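Local atomic coordinates of Pre-mRNA-splicing factor SAD1 (Saccharomyces cerevisiae, PDB entry 4MSX), a protein that promotes assembly of newly made U4 snRNA into the U4/U6 snRNP and is required for pre-mRNA splicing, being a catalytically inactive relative of deubiquitinases. Residues Y411-N416 and F474-E479; H439-L444 and E454-N459. All blocks are in the same frame, centred on the assembly; numbering follows the deposited sequence.

Interaction 1 of 2, residues Y411-N416 and F474-E479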
loop_
_atom_site.group_PDB
_atom_site.type_symbol
_atom_site.label_atom_id
_atom_site.label_comp_id
_atom_site.label_asym_id
_atom_site.label_seq_id
_atom_site.Cartn_x
_atom_site.Cartn_y
_atom_site.Cartn_z
ATOM N N TYR A 411 -5.135 22.558 -2.781
ATOM C CA TYR A 411 -4.904 21.095 -2.733
ATOM C C TYR A 411 -6.079 20.377 -3.389
ATOM O O TYR A 411 -7.216 20.867 -3.332
ATOM C CB TYR A 411 -4.864 20.659 -1.245
ATOM C CG TYR A 411 -3.522 20.874 -0.615
ATOM C CD1 TYR A 411 -3.207 22.078 0.037
ATOM C CD2 TYR A 411 -2.563 19.865 -0.654
ATOM C CE1 TYR A 411 -1.964 22.261 0.610
ATOM C CE2 TYR A 411 -1.334 20.037 -0.083
ATOM C CZ TYR A 411 -1.038 21.217 0.562
ATOM O OH TYR A 411 0.203 21.354 1.113
ATOM N N ARG A 412 -5.834 19.186 -3.955
ATOM C CA ARG A 412 -6.920 18.371 -4.469
ATOM C C ARG A 412 -6.839 16.975 -3.800
ATOM O O ARG A 412 -5.733 16.478 -3.621
ATOM C CB ARG A 412 -6.753 18.187 -5.984
ATOM C CG ARG A 412 -7.124 19.500 -6.714
ATOM C CD ARG A 412 -7.486 19.329 -8.176
ATOM N NE ARG A 412 -7.868 20.629 -8.737
ATOM C CZ ARG A 412 -8.275 20.834 -9.988
ATOM N NH1 ARG A 412 -8.365 19.819 -10.844
ATOM N NH2 ARG A 412 -8.595 22.063 -10.383
ATOM N N LEU A 413 -7.989 16.397 -3.504
ATOM C CA LEU A 413 -8.059 15.102 -2.796
ATOM C C LEU A 413 -7.632 13.995 -3.749
ATOM O O LEU A 413 -8.129 13.932 -4.866
ATOM C CB LEU A 413 -9.486 14.859 -2.340
ATOM C CG LEU A 413 -9.683 13.561 -1.549
ATOM C CD1 LEU A 413 -8.904 13.603 -0.187
ATOM C CD2 LEU A 413 -11.180 13.387 -1.322
ATOM N N LYS A 414 -6.752 13.101 -3.295
ATOM C CA LYS A 414 -6.222 12.022 -4.130
ATOM C C LYS A 414 -6.517 10.633 -3.550
ATOM O O LYS A 414 -6.580 9.658 -4.284
ATOM C CB LYS A 414 -4.695 12.162 -4.271
ATOM C CG LYS A 414 -4.224 13.416 -5.082
ATOM C CD LYS A 414 -4.485 13.271 -6.603
ATOM C CE LYS A 414 -3.738 12.055 -7.209
ATOM N NZ LYS A 414 -2.245 12.112 -7.077
ATOM N N ALA A 415 -6.691 10.544 -2.226
ATOM C CA ALA A 415 -6.958 9.240 -1.605
ATOM C C ALA A 415 -7.795 9.460 -0.354
ATOM O O ALA A 415 -7.609 10.472 0.361
ATOM C CB ALA A 415 -5.620 8.562 -1.221
ATOM N N ASN A 416 -8.687 8.508 -0.096
ATOM C CA ASN A 416 -9.620 8.587 1.036
ATOM C C ASN A 416 -9.727 7.179 1.661
ATOM O O ASN A 416 -10.164 6.252 0.990
ATOM C CB ASN A 416 -10.980 9.064 0.500
ATOM C CG ASN A 416 -11.983 9.393 1.623
ATOM O OD1 ASN A 416 -11.635 10.033 2.596
ATOM N ND2 ASN A 416 -13.206 8.902 1.501
ATOM N N PHE A 474 -11.388 8.427 7.407
ATOM C CA PHE A 474 -10.444 8.281 8.522
ATOM C C PHE A 474 -9.097 8.940 8.176
ATOM O O PHE A 474 -8.524 9.650 8.999
ATOM C CB PHE A 474 -10.218 6.776 8.796
ATOM C CG PHE A 474 -9.280 6.493 9.943
ATOM C CD1 PHE A 474 -9.628 6.831 11.250
ATOM C CD2 PHE A 474 -8.069 5.826 9.717
ATOM C CE1 PHE A 474 -8.772 6.561 12.312
ATOM C CE2 PHE A 474 -7.205 5.549 10.789
ATOM C CZ PHE A 474 -7.545 5.893 12.074
ATOM N N ILE A 475 -8.555 8.640 6.983
ATOM C CA ILE A 475 -7.337 9.266 6.510
ATOM C C ILE A 475 -7.527 9.766 5.084
ATOM O O ILE A 475 -8.154 9.096 4.269
ATOM C CB ILE A 475 -6.154 8.207 6.456
ATOM C CG1 ILE A 475 -5.509 8.074 7.823
ATOM C CG2 ILE A 475 -5.096 8.620 5.413
ATOM C CD1 ILE A 475 -4.627 6.820 7.887
ATOM N N GLN A 476 -6.962 10.917 4.777
ATOM C CA GLN A 476 -7.016 11.425 3.400
ATOM C C GLN A 476 -5.667 11.888 2.977
ATOM O O GLN A 476 -4.901 12.390 3.790
ATOM C CB GLN A 476 -7.956 12.686 3.262
ATOM C CG GLN A 476 -9.416 12.282 3.465
ATOM C CD GLN A 476 -10.350 13.481 3.394
ATOM O OE1 GLN A 476 -9.923 14.643 3.618
ATOM N NE2 GLN A 476 -11.603 13.217 3.033
ATOM N N VAL A 477 -5.431 11.817 1.666
ATOM C CA VAL A 477 -4.168 12.335 1.134
ATOM C C VAL A 477 -4.573 13.420 0.134
ATOM O O VAL A 477 -5.370 13.151 -0.747
ATOM C CB VAL A 477 -3.343 11.275 0.370
ATOM C CG1 VAL A 477 -2.087 11.912 -0.281
ATOM C CG2 VAL A 477 -2.897 10.115 1.328
ATOM N N TRP A 478 -4.059 14.622 0.351
ATOM C CA TRP A 478 -4.338 15.788 -0.531
ATOM C C TRP A 478 -3.049 16.170 -1.227
ATOM O O TRP A 478 -1.966 16.133 -0.602
ATOM C CB TRP A 478 -4.823 16.973 0.317
ATOM C CG TRP A 478 -6.188 16.754 0.886
ATOM C CD1 TRP A 478 -6.499 15.982 1.987
ATOM C CD2 TRP A 478 -7.440 17.255 0.384
ATOM N NE1 TRP A 478 -7.857 15.997 2.193
ATOM C CE2 TRP A 478 -8.450 16.797 1.248
ATOM C CE3 TRP A 478 -7.798 18.118 -0.686
ATOM C CZ2 TRP A 478 -9.817 17.114 1.060
ATOM C CZ3 TRP A 478 -9.143 18.435 -0.863
ATOM C CH2 TRP A 478 -10.131 17.928 0.002
ATOM N N GLU A 479 -3.141 16.569 -2.508
ATOM C CA GLU A 479 -1.942 16.867 -3.259
ATOM C C GLU A 479 -1.966 18.358 -3.692
ATOM O O GLU A 479 -2.993 18.863 -4.169
ATOM C CB GLU A 479 -1.855 16.019 -4.539
ATOM C CG GLU A 479 -0.594 16.342 -5.337
ATOM C CD GLU A 479 -0.330 15.373 -6.511
ATOM O OE1 GLU A 479 -1.296 14.718 -7.006
ATOM O OE2 GLU A 479 0.856 15.281 -6.927
#
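Leu413 lays its CD1 methyl over one face of the Trp478 indole, a CH-pi contact with that carbon 3.7 Å from the centroid of the five-membered ring. With CG anti to the backbone N (chi1 -178°), the Leu413 branch is carried over the indole, and CB rests by CZ3 and CH2. The indole is also held at its edge: Trp478 NE1 donates to Gln476 OE1 (2.9 Å), two residues back on the same strand. The amide of Gln476 passes the chain on, its NE2 reaching Asn416 OD1 at 3.2 Å from above that carbonyl plane; Thr473 OG1 binds the same oxygen. Beneath these side chains, antiparallel strands of the USP-type domain pair through a classic beta bulge, in which Lys414 and Ala415 together face Val477. Both bulge amides converge on Val477 O, Lys414 N at 2.9 Å and Ala415 N at a longer 3.3 Å, so one carbonyl serves two donors. At the bulge the Lys414 CB points toward the partner strand, and the chain bends at chi2, chi3 and chi4; in the conformer described, NZ forms a salt bridge with Glu479 OE1 (2.8 Å), met from above the carboxylate plane. The Ala415 and Val477 side chains touch on the same sheet face as Glu479, and Leu201 of helix 189-203 packs on both. Farther along, Tyr411 sets CD2 against Trp478 CB, and its hydroxyl bonds to Pro372 O.

Interaction 2 of 2, residues H439-L444 and E454-N459; sequences HWITQL and EIDGIN
Glu454 and Gln443 run side by side from a non-hydrogen-bonded pair of the hairpin, their amide and carboxylate nearly coplanar (13° apart). Gln443 NE2 donates an N-H to the anti lone pair of Glu454 OE1 at 2.9 Å, while Gln443 OE1 accepts from Asn416 ND2. Glu454 OE1 also meets Lys471 NZ in a salt bridge, and OE2 is paired with Arg463. Against the carboxylate carbon lies CD1 of Ile441, 3.7 Å from Glu454 CD; in the conformer described the methyl gets there because CG1 sits between the backbone N and carbonyl carbon (chi1 66°). This is the close-packed part of the contact. Next to it Thr442 and Ile455 exchange two backbone bonds, with Ile455 N to Thr442 O at 2.7 Å, and on their face of the sheet Leu444 CD1 touches Ile455 CD1. Replacing Glu454 by alanine is likely to leave Arg463 and Lys471 without their shared counter-charge and Gln443 NE2 without its acceptor.

Toward the partly exposed end the strands part. His439 NE2 bonds to Asp456 OD1 at 2.8 Å; the acceptor lies in the imidazole plane, yet the ring meets the carboxylate from above its plane. Here a water bridges Trp440 O and Gly457 N, where a type II' turn from Asp456 to Asn459 leads into strand 459-463. With Asp193 OD2 bound to ND1, a carboxylate at each nitrogen fixes the ring's rotation. His439 and Asp456 probably correspond to the histidine and aspartate of active USPs, with Asp193 where those enzymes carry the nucleophilic cysteine, consistent with the lost catalysis.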
loop_
_atom_site.group_PDB
_atom_site.type_symbol
_atom_site.label_atom_id
_atom_site.label_comp_id
_atom_site.label_asym_id
_atom_site.label_seq_id
_atom_site.Cartn_x
_atom_site.Cartn_y
_atom_site.Cartn_z
ATOM N N HIS A 439 -13.251 -2.400 9.689
ATOM C CA HIS A 439 -12.815 -2.849 8.376
ATOM C C HIS A 439 -12.423 -1.565 7.615
ATOM O O HIS A 439 -13.058 -0.508 7.800
ATOM C CB HIS A 439 -13.955 -3.580 7.677
ATOM C CG HIS A 439 -13.705 -3.919 6.232
ATOM N ND1 HIS A 439 -12.545 -4.531 5.778
ATOM C CD2 HIS A 439 -14.492 -3.746 5.136
ATOM C CE1 HIS A 439 -12.621 -4.694 4.466
ATOM N NE2 HIS A 439 -13.792 -4.231 4.051
ATOM N N TRP A 440 -11.410 -1.657 6.762
ATOM C CA TRP A 440 -10.837 -0.438 6.130
ATOM C C TRP A 440 -10.923 -0.602 4.627
ATOM O O TRP A 440 -10.557 -1.658 4.082
ATOM C CB TRP A 440 -9.359 -0.275 6.578
ATOM C CG TRP A 440 -9.225 -0.172 8.079
ATOM C CD1 TRP A 440 -8.804 -1.142 8.979
ATOM C CD2 TRP A 440 -9.537 0.993 8.847
ATOM N NE1 TRP A 440 -8.847 -0.618 10.260
ATOM C CE2 TRP A 440 -9.321 0.680 10.201
ATOM C CE3 TRP A 440 -9.999 2.275 8.496
ATOM C CZ2 TRP A 440 -9.528 1.602 11.222
ATOM C CZ3 TRP A 440 -10.195 3.207 9.496
ATOM C CH2 TRP A 440 -9.969 2.866 10.861
ATOM N N ILE A 441 -11.394 0.431 3.944
ATOM C CA ILE A 441 -11.400 0.354 2.486
ATOM C C ILE A 441 -10.787 1.631 1.935
ATOM O O ILE A 441 -10.689 2.649 2.622
ATOM C CB ILE A 441 -12.804 0.145 1.934
ATOM C CG1 ILE A 441 -13.652 1.372 2.226
ATOM C CG2 ILE A 441 -13.468 -1.138 2.564
ATOM C CD1 ILE A 441 -15.058 1.266 1.664
ATOM N N THR A 442 -10.303 1.547 0.702
ATOM C CA THR A 442 -9.435 2.630 0.190
ATOM C C THR A 442 -10.017 3.113 -1.110
ATOM O O THR A 442 -10.304 2.309 -1.991
ATOM C CB THR A 442 -7.995 2.097 -0.045
ATOM O OG1 THR A 442 -7.557 1.474 1.164
ATOM C CG2 THR A 442 -6.980 3.234 -0.446
ATOM N N GLN A 443 -10.189 4.435 -1.235
ATOM C CA GLN A 443 -10.659 5.015 -2.483
ATOM C C GLN A 443 -9.528 5.827 -3.066
ATOM O O GLN A 443 -8.893 6.613 -2.339
ATOM C CB GLN A 443 -11.837 5.974 -2.193
ATOM C CG GLN A 443 -12.986 5.196 -1.569
ATOM C CD GLN A 443 -14.108 6.081 -1.023
ATOM O OE1 GLN A 443 -13.894 7.256 -0.663
ATOM N NE2 GLN A 443 -15.312 5.492 -0.911
ATOM N N LEU A 444 -9.272 5.660 -4.361
ATOM C CA LEU A 444 -8.121 6.319 -4.961
ATOM C C LEU A 444 -8.513 7.023 -6.232
ATOM O O LEU A 444 -9.276 6.483 -7.026
ATOM C CB LEU A 444 -7.049 5.262 -5.386
ATOM C CG LEU A 444 -6.526 4.454 -4.172
ATOM C CD1 LEU A 444 -5.586 3.308 -4.655
ATOM C CD2 LEU A 444 -5.759 5.375 -3.224
ATOM N N GLU A 454 -12.822 2.578 -5.732
ATOM C CA GLU A 454 -12.862 2.102 -4.358
ATOM C C GLU A 454 -12.398 0.650 -4.300
ATOM O O GLU A 454 -12.968 -0.223 -4.937
ATOM C CB GLU A 454 -14.285 2.190 -3.809
ATOM C CG GLU A 454 -14.464 1.543 -2.434
ATOM C CD GLU A 454 -15.921 1.697 -1.923
ATOM O OE1 GLU A 454 -16.346 2.839 -1.670
ATOM O OE2 GLU A 454 -16.628 0.678 -1.813
ATOM N N ILE A 455 -11.391 0.390 -3.493
ATOM C CA ILE A 455 -10.828 -0.962 -3.403
ATOM C C ILE A 455 -11.233 -1.527 -2.051
ATOM O O ILE A 455 -10.810 -1.033 -1.015
ATOM C CB ILE A 455 -9.330 -0.899 -3.591
ATOM C CG1 ILE A 455 -9.076 -0.248 -4.957
ATOM C CG2 ILE A 455 -8.725 -2.309 -3.472
ATOM C CD1 ILE A 455 -7.731 0.360 -5.173
ATOM N N ASP A 456 -12.064 -2.556 -2.074
ATOM C CA ASP A 456 -12.565 -3.188 -0.825
ATOM C C ASP A 456 -12.226 -4.686 -0.937
ATOM O O ASP A 456 -12.855 -5.420 -1.692
ATOM C CB ASP A 456 -14.087 -2.913 -0.701
ATOM C CG ASP A 456 -14.740 -3.626 0.496
ATOM O OD1 ASP A 456 -14.035 -4.313 1.287
ATOM O OD2 ASP A 456 -15.975 -3.461 0.644
ATOM N N GLY A 457 -11.170 -5.140 -0.276
ATOM C CA GLY A 457 -10.727 -6.533 -0.505
ATOM C C GLY A 457 -10.260 -6.662 -1.946
ATOM O O GLY A 457 -9.500 -5.814 -2.417
ATOM N N ILE A 458 -10.683 -7.685 -2.685
ATOM C CA ILE A 458 -10.265 -7.775 -4.085
ATOM C C ILE A 458 -11.208 -7.046 -5.038
ATOM O O ILE A 458 -10.907 -6.959 -6.225
ATOM C CB ILE A 458 -10.114 -9.242 -4.589
ATOM C CG1 ILE A 458 -11.446 -9.986 -4.531
ATOM C CG2 ILE A 458 -9.143 -9.987 -3.747
ATOM C CD1 ILE A 458 -11.460 -11.217 -5.435
ATOM N N ASN A 459 -12.322 -6.519 -4.518
ATOM C CA ASN A 459 -13.304 -5.792 -5.349
ATOM C C ASN A 459 -12.963 -4.341 -5.603
ATOM O O ASN A 459 -12.584 -3.626 -4.681
ATOM C CB ASN A 459 -14.674 -5.800 -4.689
ATOM C CG ASN A 459 -15.229 -7.179 -4.562
ATOM O OD1 ASN A 459 -15.117 -7.986 -5.500
ATOM N ND2 ASN A 459 -15.804 -7.488 -3.390
HETATM O O HOH W 1 -10.445 -3.721 2.240
#

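Strand 409-421 joins the two contacts: it pairs with strand 472-480 in interaction 1 and, along its other edge, with strand 438-446 of the hairpin in interaction 2. Their centres lie about 15 Å apart. Asn416 ND2 lies 2.8 Å from Gln443 OE1 in a probable hydrogen bond, so the amide that binds Glu454 is linked to the one that accepts from Gln476. Packing adds to this: Phe474 CD2 comes within 3.4 Å of Trp440 CZ3, and Ala415 CB within 3.8 Å of Leu444 CD2. The His439 end of interaction 2 is the probable remnant of the active site, and interaction 1 belongs to the same sheet. Both lie away from the zinc site.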